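Long-range contacts in hypothetical protein PH1313 (Pyrococcus horikoshii, PDB 1VBK), which is of unknown function but probably binds RNA and ATP, as expected of a ThiI-like THUMP-domain protein, with a putative role in thiamine biosynthesis: residues A[4-9]-A[69-74]; A[61-66]-A[166-171]. All blocks are in the same frame, centred on the assembly; numbering follows the deposited sequence.

Overall arrangement
Contacts 1 and 2 adjoin, with their centres about 8 Å apart. Segments 4-9, 69-74 and 61-66 belong to the ThiI ferredoxin-like domain, and 166-171 comes from much later in the chain. Contact 1 pairs strand 3-8 with the start of strand 71-81. Contact 2 lays the end of helix 58-65 against 166-171, which includes the short strand 168-169, a neighbour of strand 71-81. The main chain joins them: Ile74 O lies 2.8 Å from Ile168 N, and Val72 O lies 2.8 Å from Gly170 N, both probable hydrogen bonds. Ile74 also packs on the helix end, its CD1 3.4 Å from Val66 N. The segments of the two contacts alternate along the chain.

Contact 1 (A[4-9]-A[69-74]); sequences VIVRYG and FGIVSI
Arg7 has CG anti to its carbonyl carbon (chi1 -50°), and its chain then runs extended to NE. Ser73 OG is tucked between its own backbone N and C (chi1 67°). Both side chains stand on the same face of the sheet, and these torsions bring their polar ends together. Arg7 NH1 donates to Ser73 OG over 3.1 Å, with the hydroxyl oxygen near the guanidinium plane. OG also sits against the arginine stem, 3.4 Å from Arg7 CD. Ile5 CG2 packs over one face of the guanidinium, towards its rim. The charge has a stronger partner in Glu155, which forms a salt bridge with NE, while NH1 is also hydrogen-bonded to Ser75 OG. An alanine in place of Arg7 would probably cost the sheet this link to Ser73 and remove this salt bridge to Glu155.

The strands run antiparallel in the ThiI ferredoxin-like domain, and a classic beta bulge interrupts their pairing. Val72 and Ser73 both face Arg7. Arg7 N gives a nearly straight bond to Ser73 O at 2.9 Å. Arg7 O accepts a hydrogen bond from Val72 N at 2.8 Å, in the carbonyl plane, and a weak, longer bond from Ser73 N. Beyond the bulge, a water bridges Gly9 N and Gly70 O.

Val6 and Ile74 point to the other face, towards helix 58-65. Val4 CG1 and Ile74 CG2, each anti to its backbone N, lie side by side at a tight 3.3 Å. Val6 CG1 meets Ile71 CG1 at 3.7 Å, the two side chains crossing at about a right angle. Tyr8 CB rests 3.3 Å from Gly70 O, while its OH is hydrogen-bonded to Glu23.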
loop_
_atom_site.group_PDB
_atom_site.type_symbol
_atom_site.label_atom_id
_atom_site.label_comp_id
_atom_site.label_asym_id
_atom_site.label_seq_id
_atom_site.Cartn_x
_atom_site.Cartn_y
_atom_site.Cartn_z
ATOM N N VAL A 4 -9.757 -30.729 11.512
ATOM C CA VAL A 4 -10.390 -29.542 12.062
ATOM C C VAL A 4 -11.060 -28.869 10.868
ATOM O O VAL A 4 -10.412 -28.617 9.850
ATOM C CB VAL A 4 -9.382 -28.544 12.682
ATOM C CG1 VAL A 4 -10.113 -27.275 13.093
ATOM C CG2 VAL A 4 -8.705 -29.159 13.908
ATOM N N ILE A 5 -12.361 -28.621 10.981
ATOM C CA ILE A 5 -13.107 -27.947 9.925
ATOM C C ILE A 5 -13.073 -26.458 10.242
ATOM O O ILE A 5 -13.434 -26.041 11.344
ATOM C CB ILE A 5 -14.591 -28.389 9.891
ATOM C CG1 ILE A 5 -14.692 -29.903 9.678
ATOM C CG2 ILE A 5 -15.329 -27.648 8.773
ATOM C CD1 ILE A 5 -16.105 -30.440 9.850
ATOM N N VAL A 6 -12.625 -25.659 9.283
ATOM C CA VAL A 6 -12.561 -24.219 9.464
ATOM C C VAL A 6 -13.567 -23.591 8.505
ATOM O O VAL A 6 -13.476 -23.783 7.292
ATOM C CB VAL A 6 -11.152 -23.689 9.162
ATOM C CG1 VAL A 6 -11.128 -22.155 9.264
ATOM C CG2 VAL A 6 -10.160 -24.306 10.144
ATOM N N ARG A 7 -14.532 -22.860 9.056
ATOM C CA ARG A 7 -15.567 -22.221 8.244
ATOM C C ARG A 7 -15.351 -20.719 8.203
ATOM O O ARG A 7 -14.947 -20.115 9.195
ATOM C CB ARG A 7 -16.957 -22.536 8.809
ATOM C CG ARG A 7 -17.170 -24.021 9.073
ATOM C CD ARG A 7 -18.604 -24.349 9.491
ATOM N NE ARG A 7 -18.717 -25.762 9.829
ATOM C CZ ARG A 7 -18.364 -26.279 11.005
ATOM N NH1 ARG A 7 -17.888 -25.493 11.966
ATOM N NH2 ARG A 7 -18.454 -27.586 11.207
ATOM N N TYR A 8 -15.638 -20.119 7.053
ATOM C CA TYR A 8 -15.444 -18.685 6.875
ATOM C C TYR A 8 -16.438 -18.108 5.881
ATOM O O TYR A 8 -17.216 -18.837 5.260
ATOM C CB TYR A 8 -14.016 -18.427 6.388
ATOM C CG TYR A 8 -13.632 -19.302 5.217
ATOM C CD1 TYR A 8 -13.940 -18.927 3.908
ATOM C CD2 TYR A 8 -13.004 -20.534 5.423
ATOM C CE1 TYR A 8 -13.632 -19.755 2.830
ATOM C CE2 TYR A 8 -12.697 -21.374 4.354
ATOM C CZ TYR A 8 -13.014 -20.978 3.061
ATOM O OH TYR A 8 -12.732 -21.811 2.003
ATOM N N GLY A 9 -16.396 -16.792 5.725
ATOM C CA GLY A 9 -17.300 -16.134 4.804
ATOM C C GLY A 9 -18.660 -15.959 5.441
ATOM O O GLY A 9 -19.169 -16.874 6.092
ATOM N N PHE A 69 -8.142 -14.349 12.747
ATOM C CA PHE A 69 -9.228 -13.564 12.172
ATOM C C PHE A 69 -9.673 -14.068 10.803
ATOM O O PHE A 69 -8.871 -14.582 10.025
ATOM C CB PHE A 69 -8.824 -12.090 12.085
ATOM C CG PHE A 69 -8.530 -11.464 13.420
ATOM C CD1 PHE A 69 -9.478 -11.496 14.440
ATOM C CD2 PHE A 69 -7.305 -10.844 13.661
ATOM C CE1 PHE A 69 -9.214 -10.922 15.684
ATOM C CE2 PHE A 69 -7.028 -10.263 14.906
ATOM C CZ PHE A 69 -7.985 -10.303 15.918
ATOM N N GLY A 70 -10.961 -13.917 10.514
ATOM C CA GLY A 70 -11.490 -14.369 9.243
ATOM C C GLY A 70 -12.211 -15.700 9.382
ATOM O O GLY A 70 -12.912 -16.139 8.467
ATOM N N ILE A 71 -12.028 -16.343 10.532
ATOM C CA ILE A 71 -12.658 -17.630 10.804
ATOM C C ILE A 71 -13.966 -17.410 11.549
ATOM O O ILE A 71 -13.992 -16.738 12.586
ATOM C CB ILE A 71 -11.734 -18.529 11.665
ATOM C CG1 ILE A 71 -10.482 -18.902 10.865
ATOM C CG2 ILE A 71 -12.478 -19.795 12.096
ATOM C CD1 ILE A 71 -9.469 -19.719 11.671
ATOM N N VAL A 72 -15.050 -17.958 11.005
ATOM C CA VAL A 72 -16.367 -17.833 11.624
ATOM C C VAL A 72 -16.561 -18.914 12.686
ATOM O O VAL A 72 -17.032 -18.628 13.789
ATOM C CB VAL A 72 -17.492 -17.921 10.570
ATOM C CG1 VAL A 72 -18.853 -17.882 11.255
ATOM C CG2 VAL A 72 -17.370 -16.757 9.590
ATOM N N SER A 73 -16.205 -20.153 12.362
ATOM C CA SER A 73 -16.320 -21.234 13.340
ATOM C C SER A 73 -15.340 -22.363 13.061
ATOM O O SER A 73 -14.885 -22.553 11.929
ATOM C CB SER A 73 -17.754 -21.776 13.422
ATOM O OG SER A 73 -18.149 -22.439 12.239
ATOM N N ILE A 74 -15.029 -23.111 14.115
ATOM C CA ILE A 74 -14.075 -24.206 14.060
ATOM C C ILE A 74 -14.661 -25.490 14.656
ATOM O O ILE A 74 -15.257 -25.459 15.730
ATOM C CB ILE A 74 -12.819 -23.819 14.869
ATOM C CG1 ILE A 74 -12.296 -22.470 14.378
ATOM C CG2 ILE A 74 -11.747 -24.889 14.748
ATOM C CD1 ILE A 74 -11.277 -21.846 15.292
HETATM O O HOH W 1 -15.118 -14.962 7.311
#

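Contact 2 (A[61-66]-A[166-171]); sequences AANVLV and EKIKGW
The end of helix 58-65, in the ThiI ferredoxin-like domain, packs beside the segment 166-171, which carries the short strand 168-169. No direct hydrogen bond joins the two. Strand 168-169 belongs to the same sheet as strand 71-81.

Apolar packing centres on Ile168, which points toward the helix and uses both its branches. CG2, anti to the backbone N, meets Val66 CG2 at 3.6 Å. The two side chains cross at about a right angle. The longer branch has CG1 anti to the carbonyl carbon (chi1 -51°) and then runs extended (chi2 174°). This carries CD1 one helical turn back, to 4.0 Å from Ala62 CB. The same methyl lies 4.0 Å from Asn63 ND2, so the amide touches it without a polar bond. Asn63 directs its OD1 to Lys59 instead. Val66 turns its other methyl, CG1, towards the backbone at Lys169 O, a looser approach of 4.1 Å.

Arg304 of helix 295-305 lies over the far end of the contact. It bonds to the carbonyls of Lys169 and Gly170 and makes a cation-pi contact with Trp171. Phe196 of helix 189-200 meets the Trp171 ring edge to face.

Polar contact is made through water. One water donates to Val66 O at 2.6 Å and accepts from Trp171 N at 2.7 Å, bridging the two main chains. The same carbonyl oxygen also faces the edge of the indole, lying in the ring plane 3.2 Å from Trp171 CD1.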
loop_
_atom_site.group_PDB
_atom_site.type_symbol
_atom_site.label_atom_id
_atom_site.label_comp_id
_atom_site.label_asym_id
_atom_site.label_seq_id
_atom_site.Cartn_x
_atom_site.Cartn_y
_atom_site.Cartn_z
ATOM N N ALA A 61 -5.270 -27.783 17.886
ATOM C CA ALA A 61 -5.268 -26.914 16.713
ATOM C C ALA A 61 -6.462 -25.964 16.779
ATOM O O ALA A 61 -6.331 -24.761 16.563
ATOM C CB ALA A 61 -5.339 -27.751 15.443
ATOM N N ALA A 62 -7.633 -26.515 17.082
ATOM C CA ALA A 62 -8.847 -25.710 17.163
ATOM C C ALA A 62 -8.717 -24.559 18.160
ATOM O O ALA A 62 -9.154 -23.440 17.886
ATOM C CB ALA A 62 -10.035 -26.599 17.529
ATOM N N ASN A 63 -8.110 -24.829 19.311
ATOM C CA ASN A 63 -7.947 -23.800 20.330
ATOM C C ASN A 63 -7.022 -22.669 19.895
ATOM O O ASN A 63 -7.173 -21.539 20.348
ATOM C CB ASN A 63 -7.451 -24.422 21.637
ATOM C CG ASN A 63 -8.553 -25.149 22.386
ATOM O OD1 ASN A 63 -8.302 -25.817 23.391
ATOM N ND2 ASN A 63 -9.787 -25.012 21.906
ATOM N N VAL A 64 -6.063 -22.973 19.025
ATOM C CA VAL A 64 -5.148 -21.953 18.517
ATOM C C VAL A 64 -5.865 -21.148 17.432
ATOM O O VAL A 64 -5.829 -19.921 17.424
ATOM C CB VAL A 64 -3.889 -22.587 17.873
ATOM C CG1 VAL A 64 -3.121 -21.539 17.077
ATOM C CG2 VAL A 64 -2.997 -23.196 18.954
ATOM N N LEU A 65 -6.528 -21.858 16.523
ATOM C CA LEU A 65 -7.224 -21.225 15.412
ATOM C C LEU A 65 -8.323 -20.249 15.817
ATOM O O LEU A 65 -8.751 -19.424 15.009
ATOM C CB LEU A 65 -7.770 -22.296 14.460
ATOM C CG LEU A 65 -6.645 -23.136 13.836
ATOM C CD1 LEU A 65 -7.201 -24.015 12.729
ATOM C CD2 LEU A 65 -5.558 -22.216 13.277
ATOM N N VAL A 66 -8.785 -20.339 17.057
ATOM C CA VAL A 66 -9.802 -19.407 17.533
ATOM C C VAL A 66 -9.252 -17.981 17.433
ATOM O O VAL A 66 -10.009 -17.023 17.276
ATOM C CB VAL A 66 -10.177 -19.677 19.020
ATOM C CG1 VAL A 66 -11.083 -18.569 19.540
ATOM C CG2 VAL A 66 -10.882 -21.015 19.147
ATOM N N GLU A 166 -18.554 -30.560 18.399
ATOM C CA GLU A 166 -18.128 -29.234 18.855
ATOM C C GLU A 166 -18.035 -28.213 17.716
ATOM O O GLU A 166 -17.526 -28.504 16.634
ATOM C CB GLU A 166 -16.774 -29.331 19.568
ATOM C CG GLU A 166 -16.245 -27.996 20.093
ATOM C CD GLU A 166 -15.039 -28.148 21.018
ATOM O OE1 GLU A 166 -13.987 -28.656 20.568
ATOM O OE2 GLU A 166 -15.148 -27.756 22.202
ATOM N N LYS A 167 -18.536 -27.014 17.981
ATOM C CA LYS A 167 -18.529 -25.928 17.011
ATOM C C LYS A 167 -18.120 -24.676 17.771
ATOM O O LYS A 167 -18.953 -24.035 18.421
ATOM C CB LYS A 167 -19.926 -25.760 16.420
ATOM C CG LYS A 167 -20.029 -24.782 15.274
ATOM C CD LYS A 167 -21.415 -24.885 14.659
ATOM C CE LYS A 167 -21.588 -23.969 13.468
ATOM N NZ LYS A 167 -22.961 -24.103 12.899
ATOM N N ILE A 168 -16.832 -24.349 17.699
ATOM C CA ILE A 168 -16.267 -23.199 18.396
ATOM C C ILE A 168 -16.386 -21.923 17.580
ATOM O O ILE A 168 -15.976 -21.872 16.422
ATOM C CB ILE A 168 -14.772 -23.425 18.715
ATOM C CG1 ILE A 168 -14.583 -24.771 19.417
ATOM C CG2 ILE A 168 -14.248 -22.297 19.596
ATOM C CD1 ILE A 168 -13.127 -25.141 19.642
ATOM N N LYS A 169 -16.937 -20.887 18.200
ATOM C CA LYS A 169 -17.115 -19.603 17.537
ATOM C C LYS A 169 -15.774 -18.885 17.365
ATOM O O LYS A 169 -15.011 -18.728 18.320
ATOM C CB LYS A 169 -18.083 -18.740 18.357
ATOM C CG LYS A 169 -18.455 -17.402 17.729
ATOM C CD LYS A 169 -19.467 -16.661 18.605
ATOM C CE LYS A 169 -19.845 -15.312 18.010
ATOM N NZ LYS A 169 -20.836 -14.585 18.861
ATOM N N GLY A 170 -15.481 -18.470 16.136
ATOM C CA GLY A 170 -14.246 -17.760 15.872
ATOM C C GLY A 170 -14.480 -16.281 16.115
ATOM O O GLY A 170 -15.537 -15.895 16.609
ATOM N N TRP A 171 -13.507 -15.447 15.772
ATOM C CA TRP A 171 -13.653 -14.011 15.969
ATOM C C TRP A 171 -14.311 -13.322 14.795
ATOM O O TRP A 171 -14.667 -12.150 14.879
ATOM C CB TRP A 171 -12.292 -13.355 16.215
ATOM C CG TRP A 171 -11.911 -13.304 17.657
ATOM C CD1 TRP A 171 -11.205 -14.234 18.358
ATOM C CD2 TRP A 171 -12.244 -12.268 18.583
ATOM N NE1 TRP A 171 -11.074 -13.841 19.669
ATOM C CE2 TRP A 171 -11.704 -12.636 19.834
ATOM C CE3 TRP A 171 -12.951 -11.062 18.478
ATOM C CZ2 TRP A 171 -11.845 -11.840 20.972
ATOM C CZ3 TRP A 171 -13.091 -10.269 19.613
ATOM C CH2 TRP A 171 -12.539 -10.664 20.843
HETATM O O HOH W 2 -11.152 -16.593 14.941
#